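PDB 2H8G: 5'-Methylthioadenosine Nucleosidase from Arabidopsis thaliana, which is a nucleosidase of the phosphorylase superfamily, with adenine bound in a pocket. Local coordinates for residues D179-S184 against P232-F237. Numbering follows the deposited sequence.
With ADE (adenine), chain C.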
loop_
_atom_site.group_PDB
_atom_site.type_symbol
_atom_site.label_atom_id
_atom_site.label_comp_id
_atom_site.label_asym_id
_atom_site.label_seq_id
_atom_site.Cartn_x
_atom_site.Cartn_y
_atom_site.Cartn_z
ATOM N N ASP A 179 5.882 7.631 -0.152
ATOM C CA ASP A 179 5.472 7.541 -1.547
ATOM C C ASP A 179 5.830 8.713 -2.443
ATOM O O ASP A 179 5.364 8.781 -3.582
ATOM C CB ASP A 179 3.977 7.268 -1.642
ATOM C CG ASP A 179 3.656 5.822 -1.394
ATOM O OD1 ASP A 179 3.295 5.472 -0.252
ATOM O OD2 ASP A 179 3.790 5.028 -2.346
ATOM N N SER A 180 6.642 9.633 -1.940
ATOM C CA SER A 180 7.065 10.771 -2.745
ATOM C C SER A 180 8.560 10.664 -3.011
ATOM O O SER A 180 9.326 10.241 -2.148
ATOM C CB SER A 180 6.746 12.086 -2.033
ATOM O OG SER A 180 5.346 12.273 -1.920
ATOM N N LEU A 181 8.963 11.033 -4.223
ATOM C CA LEU A 181 10.363 10.987 -4.613
ATOM C C LEU A 181 11.067 12.231 -4.097
ATOM O O LEU A 181 12.258 12.202 -3.798
ATOM C CB LEU A 181 10.476 10.906 -6.136
ATOM C CG LEU A 181 11.897 10.966 -6.700
ATOM C CD1 LEU A 181 12.714 9.796 -6.189
ATOM C CD2 LEU A 181 11.840 10.952 -8.218
ATOM N N ASP A 182 10.325 13.327 -4.002
ATOM C CA ASP A 182 10.880 14.567 -3.491
ATOM C C ASP A 182 10.832 14.473 -1.970
ATOM O O ASP A 182 10.512 13.419 -1.414
ATOM C CB ASP A 182 10.060 15.769 -3.990
ATOM C CG ASP A 182 8.644 15.800 -3.424
ATOM O OD1 ASP A 182 8.181 14.770 -2.894
ATOM O OD2 ASP A 182 7.985 16.860 -3.518
ATOM N N MET A 183 11.167 15.559 -1.290
ATOM C CA MET A 183 11.129 15.551 0.162
ATOM C C MET A 183 10.560 16.870 0.642
ATOM O O MET A 183 11.187 17.922 0.488
ATOM C CB MET A 183 12.530 15.339 0.736
ATOM C CG MET A 183 12.568 15.295 2.259
ATOM S SD MET A 183 14.190 14.849 2.891
ATOM C CE MET A 183 15.080 16.379 2.597
ATOM N N SER A 184 9.359 16.814 1.207
ATOM C CA SER A 184 8.712 18.013 1.708
ATOM C C SER A 184 9.360 18.400 3.024
ATOM O O SER A 184 10.114 17.626 3.611
ATOM C CB SER A 184 7.217 17.770 1.929
ATOM O OG SER A 184 6.993 16.931 3.049
ATOM N N PRO A 232 19.688 18.373 -8.037
ATOM C CA PRO A 232 18.253 18.099 -7.903
ATOM C C PRO A 232 18.082 16.589 -7.737
ATOM O O PRO A 232 18.800 15.814 -8.364
ATOM C CB PRO A 232 17.679 18.610 -9.224
ATOM C CG PRO A 232 18.621 19.726 -9.591
ATOM C CD PRO A 232 19.968 19.120 -9.276
ATOM N N THR A 233 17.139 16.175 -6.897
ATOM C CA THR A 233 16.919 14.753 -6.645
ATOM C C THR A 233 16.582 13.925 -7.881
ATOM O O THR A 233 17.278 12.957 -8.190
ATOM C CB THR A 233 15.813 14.546 -5.591
ATOM O OG1 THR A 233 16.274 15.031 -4.323
ATOM C CG2 THR A 233 15.455 13.069 -5.468
ATOM N N ALA A 234 15.518 14.299 -8.581
ATOM C CA ALA A 234 15.110 13.563 -9.770
ATOM C C ALA A 234 16.243 13.505 -10.791
ATOM O O ALA A 234 16.518 12.450 -11.368
ATOM C CB ALA A 234 13.872 14.210 -10.385
ATOM N N GLU A 235 16.900 14.642 -11.005
ATOM C CA GLU A 235 18.000 14.732 -11.956
ATOM C C GLU A 235 19.145 13.782 -11.628
ATOM O O GLU A 235 19.572 12.998 -12.478
ATOM C CB GLU A 235 18.534 16.167 -12.014
ATOM C CG GLU A 235 19.715 16.347 -12.961
ATOM C CD GLU A 235 20.260 17.765 -12.958
ATOM O OE1 GLU A 235 19.500 18.696 -13.296
ATOM O OE2 GLU A 235 21.448 17.948 -12.617
ATOM N N GLU A 236 19.648 13.851 -10.398
ATOM C CA GLU A 236 20.756 12.991 -9.994
ATOM C C GLU A 236 20.345 11.520 -9.947
ATOM O O GLU A 236 21.118 10.636 -10.317
ATOM C CB GLU A 236 21.312 13.434 -8.633
ATOM C CG GLU A 236 22.470 12.569 -8.149
ATOM C CD GLU A 236 23.251 13.179 -6.999
ATOM O OE1 GLU A 236 22.635 13.589 -5.994
ATOM O OE2 GLU A 236 24.494 13.239 -7.098
ATOM N N PHE A 237 19.127 11.263 -9.487
ATOM C CA PHE A 237 18.611 9.902 -9.412
ATOM C C PHE A 237 18.664 9.232 -10.783
ATOM O O PHE A 237 19.254 8.163 -10.940
ATOM C CB PHE A 237 17.169 9.936 -8.882
ATOM C CG PHE A 237 16.356 8.712 -9.207
ATOM C CD1 PHE A 237 16.852 7.436 -8.963
ATOM C CD2 PHE A 237 15.067 8.846 -9.721
ATOM C CE1 PHE A 237 16.073 6.308 -9.221
ATOM C CE2 PHE A 237 14.282 7.730 -9.983
ATOM C CZ PHE A 237 14.787 6.457 -9.732
HETATM N N9 ADE C . 14.902 6.504 -5.105
HETATM C C8 ADE C . 16.075 7.043 -5.506
HETATM N N7 ADE C . 16.368 8.222 -4.908
HETATM C C5 ADE C . 15.303 8.438 -4.074
HETATM C C6 ADE C . 14.956 9.486 -3.145
HETATM N N6 ADE C . 15.751 10.534 -2.961
HETATM N N1 ADE C . 13.737 9.367 -2.436
HETATM C C2 ADE C . 12.926 8.277 -2.640
HETATM N N3 ADE C . 13.183 7.226 -3.510
HETATM C C4 ADE C . 14.383 7.380 -4.182
#
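Leu181 reaches across from the loop and splits its work between its two methyls. CG of Leu181 lies anti to the backbone N (chi1 175°), extending the side chain so that the methyls part between Phe237 and the adenine: Leu181 CD2 lies 4.1 Å from Phe237 CD2, while Leu181 CD1 lies 3.6 Å from adenine C4. Phe237 touches the same ligand from the helix: its CD1 comes within 3.6 Å of adenine C8, the ring turned obliquely to that atom. Thr233 adds its methyl, since Thr233 CG2 sits 3.7 Å from Leu181 O and 3.6 Å from adenine N6. So the tight part is van der Waals packing of Leu181, Thr233 and Phe237 on the adenine. At Ala234 the packing slackens: Leu181 CD2 stands 4.4 Å from Ala234 CB, and nearby Pro232, at the N-cap, and Glu235, in the first turn, are exposed to solvent. Lys199 and Asp225 hydrogen-bond the adenine. The second subunit also packs on this loop, its Arg142 forming a salt bridge with Asp182. The contact thus joins the loop between strand 171-177 and helix 185-193 to the start of helix 233-259, where Thr233 and Phe237 also rest on strand 217-226.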